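MarR Like Protein, TVG0766549 (Thermoplasma volcanium, PDB 3LFK) is of unknown function but, though reported as a mechanosensitive channel, has the winged helix-turn-helix fold of MarR-like transcriptional regulators and so may bind DNA. Local coordinates at residues A[7-12]-A[72-78]; A[20-24]-A[95-99]; A[28-34]-A[102-106]; A[41-45]-A[57-63]. All coordinates share one frame; numbering follows the deposited sequence.

Contact 1. Residues A[7-12]-A[72-78]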
# COMPACT_ATOMS: atom_id res chain seq x y z
N MET A 7 -13.41 -0.95 13.06
CA MET A 7 -12.45 -0.62 12.02
C MET A 7 -11.15 -0.10 12.58
O MET A 7 -11.11 0.48 13.66
CB MET A 7 -13.01 0.44 11.10
CG MET A 7 -14.50 0.33 10.90
SD MET A 7 -14.96 0.64 9.23
CE MET A 7 -15.11 2.28 9.18
N ALA A 8 -10.08 -0.29 11.82
CA ALA A 8 -8.78 0.21 12.25
C ALA A 8 -8.82 1.72 12.02
O ALA A 8 -9.65 2.22 11.25
CB ALA A 8 -7.66 -0.43 11.43
N GLU A 9 -7.93 2.44 12.69
CA GLU A 9 -7.90 3.89 12.55
C GLU A 9 -7.33 4.35 11.21
O GLU A 9 -6.44 3.70 10.65
CB GLU A 9 -7.06 4.48 13.70
CG GLU A 9 -7.02 6.00 13.71
CD GLU A 9 -6.29 6.57 14.93
OE1 GLU A 9 -5.08 6.27 15.12
OE2 GLU A 9 -6.92 7.34 15.70
N SER A 10 -7.86 5.44 10.67
CA SER A 10 -7.35 5.99 9.42
C SER A 10 -5.91 6.45 9.59
O SER A 10 -5.55 6.94 10.66
CB SER A 10 -8.17 7.20 8.99
OG SER A 10 -7.60 7.84 7.89
N LYS A 11 -5.09 6.26 8.56
CA LYS A 11 -3.72 6.76 8.62
C LYS A 11 -3.61 8.00 7.75
O LYS A 11 -2.52 8.56 7.60
CB LYS A 11 -2.72 5.72 8.10
CG LYS A 11 -2.65 4.47 8.95
CD LYS A 11 -1.46 3.61 8.52
CE LYS A 11 -1.42 2.33 9.35
NZ LYS A 11 -1.38 2.61 10.83
N VAL A 12 -4.73 8.44 7.18
CA VAL A 12 -4.68 9.62 6.34
C VAL A 12 -5.11 10.85 7.16
O VAL A 12 -6.30 11.01 7.50
CB VAL A 12 -5.58 9.46 5.10
CG1 VAL A 12 -5.56 10.75 4.29
CG2 VAL A 12 -5.08 8.30 4.24
N ASN A 72 -7.96 -3.90 6.31
CA ASN A 72 -7.12 -2.96 7.07
C ASN A 72 -6.63 -1.82 6.15
O ASN A 72 -6.65 -0.66 6.54
CB ASN A 72 -5.92 -3.69 7.70
CG ASN A 72 -6.31 -4.39 8.97
OD1 ASN A 72 -6.90 -3.78 9.86
ND2 ASN A 72 -5.99 -5.67 9.08
N LEU A 73 -6.19 -2.15 4.93
CA LEU A 73 -5.74 -1.10 4.02
C LEU A 73 -6.86 -0.14 3.70
O LEU A 73 -6.61 1.05 3.51
CB LEU A 73 -5.18 -1.70 2.72
CG LEU A 73 -3.95 -2.57 2.91
CD1 LEU A 73 -3.52 -3.04 1.53
CD2 LEU A 73 -2.81 -1.82 3.57
N MET A 74 -8.09 -0.66 3.63
CA MET A 74 -9.24 0.22 3.37
C MET A 74 -9.51 1.12 4.58
O MET A 74 -9.76 2.32 4.40
CB MET A 74 -10.46 -0.63 3.02
CG MET A 74 -10.23 -1.35 1.72
SD MET A 74 -11.65 -2.52 1.36
CE MET A 74 -11.79 -3.35 2.67
N ASP A 75 -9.47 0.54 5.78
CA ASP A 75 -9.70 1.30 7.00
C ASP A 75 -8.61 2.39 7.13
O ASP A 75 -8.88 3.48 7.60
CB ASP A 75 -9.62 0.41 8.22
CG ASP A 75 -10.78 -0.56 8.33
OD1 ASP A 75 -11.76 -0.46 7.55
OD2 ASP A 75 -10.69 -1.44 9.21
N TYR A 76 -7.38 2.10 6.70
CA TYR A 76 -6.30 3.10 6.80
C TYR A 76 -6.47 4.25 5.83
O TYR A 76 -5.83 5.29 5.98
CB TYR A 76 -4.92 2.48 6.48
CG TYR A 76 -4.47 1.37 7.37
CD1 TYR A 76 -4.87 1.26 8.68
CD2 TYR A 76 -3.57 0.41 6.87
CE1 TYR A 76 -4.42 0.24 9.49
CE2 TYR A 76 -3.09 -0.60 7.67
CZ TYR A 76 -3.51 -0.70 8.98
OH TYR A 76 -3.04 -1.71 9.78
N GLY A 77 -7.29 4.06 4.80
CA GLY A 77 -7.50 5.07 3.79
C GLY A 77 -6.62 4.89 2.56
O GLY A 77 -6.48 5.79 1.74
N PHE A 78 -6.04 3.70 2.41
CA PHE A 78 -5.12 3.44 1.30
C PHE A 78 -5.70 2.72 0.09
O PHE A 78 -5.09 2.70 -0.99
CB PHE A 78 -3.90 2.63 1.77
CG PHE A 78 -3.06 3.31 2.83
CD1 PHE A 78 -3.10 4.70 3.02
CD2 PHE A 78 -2.20 2.56 3.64
CE1 PHE A 78 -2.30 5.30 4.01
CE2 PHE A 78 -1.40 3.15 4.62
CZ PHE A 78 -1.45 4.54 4.81
O HOH W 1 -1.48 0.10 12.08
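With CG of Lys11 set anti to its carbonyl carbon (chi1 -64°) and the chain extended until a bend at chi4, the lysine runs side by side with Tyr76, whose CG is likewise turned away from its carbonyl carbon (chi1 -61°). The lysine thereby sets its last methylene over the centre of the ring: Lys11 CE sits 3.5 Å from the Tyr76 centroid, almost on the ring normal, a CH-pi contact. The bend keeps NZ over that face, 4.4 Å from the centroid, as a cation-pi pair. A water accepts from Lys11 NZ and gives a weak bond to Tyr76 OH, whose stronger partner is Glu38. The opposite face meets Asn72 O toward its rim, and Glu9 O lies at an edge near CD1.

Two backbone amides pin the loop to the helix terminus. Lys11 N donates to Tyr76 O at 2.9 Å, nearly straight at 165°, while Ala8 N reaches Asp75 OD2, also at 2.9 Å, from above the carboxylate plane. Gly77, with positive phi, closes the helix in a Schellman motif, and Val12 N donates to Ser10 OG at 3.0 Å, an ST turn. Lys11 CB lies 3.7 Å from Phe78 CZ, so the lysine stem touches both rings, and Val12 CG2 packs 4.1 Å from Phe78 CE1.

The N-terminal arm thus lies across the C-terminal end of helix 66-76, probably the second (recognition) helix of the helix-turn-helix. Phe78 continues inward to Leu42 of helix 36-47 and Val99 of helix 94-116, and Lys11 is joined by backbone bonding to Lys25.

Contact 2. Residues A[20-24]-A[95-99]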
# COMPACT_ATOMS: atom_id res chain seq x y z
N ASN A 20 -0.48 20.78 -1.33
CA ASN A 20 0.06 20.04 -0.19
C ASN A 20 0.20 18.55 -0.45
O ASN A 20 -0.65 17.93 -1.08
CB ASN A 20 -0.79 20.25 1.07
CG ASN A 20 -2.11 19.50 1.04
OD1 ASN A 20 -3.12 20.03 0.57
ND2 ASN A 20 -2.12 18.27 1.54
N LYS A 21 1.30 18.00 0.04
CA LYS A 21 1.60 16.57 -0.06
C LYS A 21 0.72 15.91 1.01
O LYS A 21 0.32 16.57 1.97
CB LYS A 21 3.08 16.37 0.26
CG LYS A 21 3.65 15.03 -0.14
CD LYS A 21 3.67 14.87 -1.66
CE LYS A 21 4.55 15.92 -2.32
NZ LYS A 21 4.54 15.79 -3.80
N PRO A 22 0.39 14.62 0.86
CA PRO A 22 -0.45 14.03 1.92
C PRO A 22 0.32 13.90 3.23
O PRO A 22 1.54 13.82 3.22
CB PRO A 22 -0.83 12.66 1.35
CG PRO A 22 0.29 12.35 0.44
CD PRO A 22 0.58 13.66 -0.24
N VAL A 23 -0.39 13.94 4.35
CA VAL A 23 0.25 13.75 5.63
C VAL A 23 -0.32 12.43 6.11
O VAL A 23 -1.54 12.28 6.20
CB VAL A 23 -0.09 14.87 6.61
CG1 VAL A 23 0.58 14.60 7.96
CG2 VAL A 23 0.39 16.19 6.05
N ILE A 24 0.58 11.50 6.39
CA ILE A 24 0.24 10.14 6.81
C ILE A 24 0.68 9.93 8.26
O ILE A 24 1.76 10.38 8.65
CB ILE A 24 1.00 9.13 5.91
CG1 ILE A 24 0.80 9.47 4.42
CG2 ILE A 24 0.52 7.68 6.23
CD1 ILE A 24 -0.66 9.39 3.96
N GLU A 95 -3.67 8.43 -1.65
CA GLU A 95 -2.82 8.31 -0.47
C GLU A 95 -2.15 6.92 -0.43
O GLU A 95 -0.99 6.79 -0.03
CB GLU A 95 -3.64 8.55 0.80
CG GLU A 95 -4.12 10.01 0.96
CD GLU A 95 -5.08 10.44 -0.15
OE1 GLU A 95 -6.00 9.68 -0.47
OE2 GLU A 95 -4.92 11.57 -0.69
N GLY A 96 -2.86 5.90 -0.86
CA GLY A 96 -2.28 4.57 -0.90
C GLY A 96 -1.17 4.52 -1.95
O GLY A 96 -0.14 3.87 -1.73
N GLU A 97 -1.37 5.18 -3.09
CA GLU A 97 -0.35 5.23 -4.13
C GLU A 97 0.88 5.95 -3.59
O GLU A 97 2.01 5.50 -3.77
CB GLU A 97 -0.90 5.96 -5.37
CG GLU A 97 -2.12 5.25 -5.93
CD GLU A 97 -2.11 5.12 -7.43
OE1 GLU A 97 -1.95 6.16 -8.11
OE2 GLU A 97 -2.28 3.99 -7.92
N PHE A 98 0.64 7.05 -2.88
CA PHE A 98 1.73 7.83 -2.29
C PHE A 98 2.59 6.97 -1.34
O PHE A 98 3.82 6.96 -1.41
CB PHE A 98 1.15 9.02 -1.51
CG PHE A 98 2.19 9.86 -0.82
CD1 PHE A 98 2.90 10.83 -1.52
CD2 PHE A 98 2.50 9.65 0.52
CE1 PHE A 98 3.89 11.57 -0.89
CE2 PHE A 98 3.49 10.39 1.16
CZ PHE A 98 4.19 11.35 0.45
N VAL A 99 1.92 6.26 -0.43
CA VAL A 99 2.62 5.46 0.55
C VAL A 99 3.33 4.29 -0.12
O VAL A 99 4.46 3.97 0.23
CB VAL A 99 1.61 4.99 1.62
CG1 VAL A 99 2.22 3.93 2.50
CG2 VAL A 99 1.19 6.20 2.47
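Pro22 CG stands over the middle of the Phe98 ring, 3.4 Å from its centroid and 15° off the normal, in a close CH-pi contact between a proline and an aromatic that approach from opposite directions. Lys21 adds its aliphatic part beside it: the chain is bent at chi2 and chi3 and crosses Phe98 at about a right angle, bringing CD to 3.4 Å from Phe98 CE1. In the strand that follows, Ile24 CG1 lies 3.8 Å from Val99 CG2 and, more loosely, 4.3 Å from Phe98 CD2. Glu95 contributes only methylenes here, its CG lying 4.2 Å from Pro22 CB.

Phe98 can meet the proline because its CG lies anti to the backbone N (chi1 178°), which swings the ring outward from helix 94-116. On the other side, Asn20 ND2 donates to Lys21 O at 3.0 Å from above the carbonyl plane and also to Lys15 O, and its OD1 is bonded to Thr17. The amide thus braces the turn leading into Pro22. Val23 pairs with Leu13 and Val14 in the two-stranded hairpin, and Glu95 OE2 accepts from Gly16 N, fastening the hairpin's turn to the start of the long helix.

Across the interface itself no hydrogen bond is made; the polar bonds lie beside it. This suggests that shape and the CH-pi contact, helped by the nearby Glu95-Gly16 bond, largely set how hairpin and helix fit together.

Contact 3. Residues A[28-34]-A[102-106]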
# COMPACT_ATOMS: atom_id res chain seq x y z
N LEU A 28 7.63 6.56 7.49
CA LEU A 28 8.12 5.64 6.46
C LEU A 28 9.12 4.62 7.03
O LEU A 28 9.11 3.45 6.62
CB LEU A 28 8.79 6.44 5.35
CG LEU A 28 9.49 5.67 4.24
CD1 LEU A 28 8.50 4.75 3.53
CD2 LEU A 28 10.09 6.68 3.25
N GLU A 29 9.97 5.05 7.95
CA GLU A 29 10.95 4.14 8.52
C GLU A 29 10.32 2.90 9.16
O GLU A 29 10.95 1.85 9.23
CB GLU A 29 11.85 4.86 9.53
CG GLU A 29 11.18 6.05 10.18
CD GLU A 29 11.50 7.34 9.44
OE1 GLU A 29 12.57 7.92 9.71
OE2 GLU A 29 10.69 7.77 8.58
N ASN A 30 9.08 3.01 9.63
CA ASN A 30 8.43 1.84 10.25
C ASN A 30 7.20 1.46 9.42
O ASN A 30 6.22 0.93 9.96
CB ASN A 30 8.02 2.14 11.70
CG ASN A 30 7.76 0.87 12.50
OD1 ASN A 30 8.28 -0.21 12.17
ND2 ASN A 30 6.97 0.99 13.56
N ASN A 31 7.26 1.73 8.12
CA ASN A 31 6.18 1.41 7.19
C ASN A 31 4.83 1.95 7.65
O ASN A 31 3.81 1.32 7.44
CB ASN A 31 6.07 -0.12 7.02
CG ASN A 31 7.19 -0.70 6.17
OD1 ASN A 31 7.68 -0.05 5.24
ND2 ASN A 31 7.58 -1.94 6.45
N TYR A 32 4.85 3.14 8.26
CA TYR A 32 3.63 3.80 8.74
C TYR A 32 2.83 2.89 9.65
O TYR A 32 1.61 2.91 9.62
CB TYR A 32 2.77 4.25 7.54
CG TYR A 32 3.54 5.05 6.51
CD1 TYR A 32 4.08 4.43 5.37
CD2 TYR A 32 3.75 6.43 6.66
CE1 TYR A 32 4.79 5.14 4.43
CE2 TYR A 32 4.48 7.16 5.70
CZ TYR A 32 4.98 6.51 4.59
OH TYR A 32 5.66 7.19 3.60
N ASP A 33 3.54 2.10 10.44
CA ASP A 33 2.94 1.17 11.40
C ASP A 33 2.16 0.01 10.81
O ASP A 33 1.44 -0.69 11.53
CB ASP A 33 2.08 1.94 12.41
CG ASP A 33 2.87 2.98 13.14
OD1 ASP A 33 3.84 2.58 13.83
OD2 ASP A 33 2.54 4.17 13.03
N MET A 34 2.29 -0.23 9.52
CA MET A 34 1.63 -1.37 8.91
C MET A 34 2.43 -2.61 9.22
O MET A 34 3.66 -2.56 9.40
CB MET A 34 1.57 -1.20 7.39
CG MET A 34 0.58 -0.11 6.92
SD MET A 34 0.45 -0.11 5.13
CE MET A 34 1.95 0.83 4.69
N ALA A 102 6.42 5.58 -1.83
CA ALA A 102 7.46 5.96 -0.87
C ALA A 102 8.20 4.73 -0.37
O ALA A 102 9.44 4.74 -0.24
CB ALA A 102 6.84 6.71 0.30
N ILE A 103 7.45 3.67 -0.10
CA ILE A 103 8.05 2.43 0.37
C ILE A 103 8.86 1.79 -0.75
O ILE A 103 9.97 1.30 -0.50
CB ILE A 103 6.94 1.45 0.86
CG1 ILE A 103 6.33 2.00 2.16
CG2 ILE A 103 7.51 0.03 1.10
CD1 ILE A 103 5.06 1.23 2.65
N ARG A 104 8.32 1.79 -1.97
CA ARG A 104 9.04 1.20 -3.11
C ARG A 104 10.37 1.91 -3.33
O ARG A 104 11.39 1.26 -3.54
CB ARG A 104 8.22 1.31 -4.39
CG ARG A 104 7.08 0.33 -4.51
CD ARG A 104 6.43 0.47 -5.88
NE ARG A 104 7.32 0.05 -6.96
CZ ARG A 104 7.10 0.26 -8.25
NH1 ARG A 104 6.01 0.90 -8.65
NH2 ARG A 104 7.96 -0.18 -9.16
N VAL A 105 10.34 3.23 -3.29
CA VAL A 105 11.58 4.00 -3.48
C VAL A 105 12.58 3.74 -2.37
O VAL A 105 13.78 3.54 -2.63
CB VAL A 105 11.27 5.49 -3.60
CG1 VAL A 105 12.56 6.30 -3.55
CG2 VAL A 105 10.52 5.74 -4.91
N ARG A 106 12.12 3.72 -1.12
CA ARG A 106 13.03 3.45 -0.01
C ARG A 106 13.67 2.07 -0.21
O ARG A 106 14.89 1.90 -0.05
CB ARG A 106 12.28 3.46 1.33
CG ARG A 106 13.13 3.09 2.55
CD ARG A 106 12.22 2.62 3.66
NE ARG A 106 11.61 1.34 3.32
CZ ARG A 106 10.52 0.84 3.90
NH1 ARG A 106 9.90 1.52 4.85
NH2 ARG A 106 10.05 -0.34 3.53
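The flat guanidinium of Arg106 meets the loop edge-on: Leu28 O and Asn31 OD1 both lie near its plane, and the Asn31 amide is turned 49° from it. NH1 and NH2 close end-on upon one oxygen. Arg106 NH1 reaches Asn31 OD1 at 2.7 Å from above the carbonyl plane, whereas Arg106 NH2 comes to the same OD1 at 2.9 Å within that plane, on a lone pair. A weak bond from Arg106 NH1 to Leu28 O, bent to 116°, adds a third link, so one arginine spans both ends of the turn.

The Tyr32 ring carries Leu28 N over one face, toward the rim, and has Ile103 CG1 at its edge, 4.2 Å from CE1. Its hydroxyl oxygen, Tyr32 OH, approaches Ala102 CB at 3.5 Å. Leu28 CG is anti to the backbone N (chi1 174°), and its CD1 comes to rest 3.8 Å from Ile103 CG1. Ile103 CD1 in turn touches Met34 CE at 3.7 Å.

The connection from strand 23-24 to helix 36-47 is thereby held on helix 94-116. Met34 reaches on to Val39 and Leu42 of helix 36-47 and Leu73 of helix 66-76, while Tyr32 and Met34 also cover Val99, one turn earlier on the long helix.

Contact 4. Residues A[41-45]-A[57-63]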
# COMPACT_ATOMS: atom_id res chain seq x y z
N LEU A 41 0.70 -6.59 0.58
CA LEU A 41 -0.49 -6.41 -0.22
C LEU A 41 -0.53 -5.03 -0.91
O LEU A 41 -0.93 -4.92 -2.05
CB LEU A 41 -1.74 -6.59 0.63
CG LEU A 41 -3.02 -6.42 -0.19
CD1 LEU A 41 -3.10 -7.43 -1.36
CD2 LEU A 41 -4.23 -6.60 0.72
N LEU A 42 -0.15 -3.98 -0.19
CA LEU A 42 -0.15 -2.65 -0.77
C LEU A 42 0.77 -2.59 -2.00
O LEU A 42 0.41 -1.99 -3.02
CB LEU A 42 0.31 -1.63 0.30
CG LEU A 42 0.29 -0.16 -0.12
CD1 LEU A 42 -1.14 0.30 -0.22
CD2 LEU A 42 1.04 0.68 0.91
N LEU A 43 1.95 -3.19 -1.89
CA LEU A 43 2.89 -3.19 -3.01
C LEU A 43 2.37 -4.08 -4.14
O LEU A 43 2.62 -3.80 -5.32
CB LEU A 43 4.28 -3.66 -2.54
CG LEU A 43 4.95 -2.74 -1.52
CD1 LEU A 43 6.36 -3.23 -1.21
CD2 LEU A 43 4.98 -1.33 -2.03
N PHE A 44 1.65 -5.14 -3.80
CA PHE A 44 1.09 -6.00 -4.83
C PHE A 44 0.10 -5.16 -5.64
O PHE A 44 0.08 -5.17 -6.86
CB PHE A 44 0.39 -7.20 -4.18
CG PHE A 44 -0.37 -8.06 -5.15
CD1 PHE A 44 0.25 -9.11 -5.82
CD2 PHE A 44 -1.73 -7.83 -5.38
CE1 PHE A 44 -0.47 -9.90 -6.72
CE2 PHE A 44 -2.46 -8.61 -6.27
CZ PHE A 44 -1.82 -9.65 -6.94
N LEU A 45 -0.75 -4.39 -4.96
CA LEU A 45 -1.71 -3.56 -5.64
C LEU A 45 -1.02 -2.51 -6.51
O LEU A 45 -1.45 -2.25 -7.64
CB LEU A 45 -2.65 -2.88 -4.62
CG LEU A 45 -3.54 -3.87 -3.85
CD1 LEU A 45 -4.24 -3.14 -2.67
CD2 LEU A 45 -4.60 -4.46 -4.77
N ILE A 57 -6.60 -10.95 -6.04
CA ILE A 57 -5.99 -10.78 -4.74
C ILE A 57 -6.07 -12.09 -3.95
O ILE A 57 -5.12 -12.48 -3.29
CB ILE A 57 -6.69 -9.64 -3.97
CG1 ILE A 57 -6.31 -8.32 -4.64
CG2 ILE A 57 -6.29 -9.65 -2.49
CD1 ILE A 57 -7.14 -7.16 -4.18
N LYS A 58 -7.19 -12.79 -4.07
CA LYS A 58 -7.36 -14.05 -3.37
C LYS A 58 -6.44 -15.13 -3.89
O LYS A 58 -5.88 -15.91 -3.13
CB LYS A 58 -8.80 -14.54 -3.50
CG LYS A 58 -9.81 -13.68 -2.81
CD LYS A 58 -11.14 -14.39 -2.83
CE LYS A 58 -12.18 -13.62 -2.06
NZ LYS A 58 -13.44 -14.41 -1.93
N ASN A 59 -6.29 -15.16 -5.21
CA ASN A 59 -5.48 -16.18 -5.85
C ASN A 59 -3.98 -15.97 -5.85
O ASN A 59 -3.21 -16.92 -5.69
CB ASN A 59 -5.89 -16.35 -7.33
CG ASN A 59 -7.35 -16.77 -7.52
OD1 ASN A 59 -8.00 -17.26 -6.60
ND2 ASN A 59 -7.85 -16.58 -8.74
N GLU A 60 -3.56 -14.72 -6.00
CA GLU A 60 -2.16 -14.42 -6.21
C GLU A 60 -1.22 -13.85 -5.16
O GLU A 60 -0.01 -13.77 -5.41
CB GLU A 60 -2.10 -13.51 -7.44
CG GLU A 60 -2.85 -14.04 -8.66
CD GLU A 60 -3.00 -13.01 -9.76
OE1 GLU A 60 -2.08 -12.19 -9.96
OE2 GLU A 60 -4.04 -13.04 -10.46
N THR A 61 -1.72 -13.47 -4.00
CA THR A 61 -0.83 -12.85 -3.01
C THR A 61 -0.10 -13.74 -2.03
O THR A 61 0.87 -13.30 -1.41
CB THR A 61 -1.57 -11.86 -2.18
OG1 THR A 61 -2.53 -12.59 -1.39
CG2 THR A 61 -2.26 -10.83 -3.06
N GLY A 62 -0.58 -14.96 -1.85
CA GLY A 62 0.07 -15.86 -0.91
C GLY A 62 -0.37 -15.62 0.53
O GLY A 62 0.26 -16.12 1.46
N LEU A 63 -1.44 -14.85 0.71
CA LEU A 63 -1.96 -14.54 2.03
C LEU A 63 -3.04 -15.51 2.47
O LEU A 63 -3.88 -15.92 1.68
CB LEU A 63 -2.54 -13.11 2.05
CG LEU A 63 -1.56 -11.97 1.78
CD1 LEU A 63 -2.34 -10.67 1.51
CD2 LEU A 63 -0.63 -11.78 2.97
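Helix 36-47 passes the C-terminal end of helix 54-60 with Leu41 and Thr61 nearest, their CA atoms 7.0 Å apart, and Gly62 leaves helical geometry with positive phi. Between the two backbones the Phe44 ring is inserted, its CG anti to the backbone N (chi1 172°). Thr61 CG2 sits over the centre of one face, 3.8 Å from the centroid and 8° from the normal, a CH-pi contact. Glu60 meets the ring differently: its CB lies 3.9 Å from Phe44 CZ, and its OE1 is at the ring edge, with the carboxylate plane nearly perpendicular to the ring. That carboxylate has its salt-bridge partner in Arg56.

The two bonds of its hydroxyl fix the rotation of Thr61 (chi1 66°) that leaves CG2 facing the ring. Thr61 OG1 donates to Ile57 O at 3.2 Å, nearly along the carbonyl direction, and accepts from Leu63 N at 3.3 Å, the second bond forming an ST turn. Beside the ring, Leu41 and Leu45 pack on Ile57: Leu41 CD1 rests 4.0 Å from Ile57 CG2, and Leu45 CD2 lies 3.8 Å from Ile57 CD1.

Helix 36-47 thus packs on the end of what is probably the first helix of the helix-turn-helix. Ile52 of strand 51-53 touches Phe44, Leu45 and Ile57; Leu41 packs on Val69, Leu70 and Leu73 of helix 66-76; and Leu45 and Ile57 meet Leu92 and Ile90, respectively, of wing strand 87-92.

In the fold
From the N terminus, the arm 7-12 meets 72-78, so contact 1 closes a loop enclosing the hairpin's second strand, helix 36-47, helix 54-60 and the first part of helix 66-76. The strand region 20-24 then joins 95-99 in contact 2, and 28-34 joins 102-106 in contact 3. These three cross one another, since their segments alternate along the chain. Contact 4, between 41-45 and 57-63, is short-range and nests inside all three loops. Contacts 2 and 3 share helix 94-116, their centres about 11 Å apart; Val99 touches Tyr32 and Met34. Leu42 touches Phe78, Val99 and Met34, and Leu73 touches Leu41 and Leu45, joining contacts 1 to 3 to contact 4.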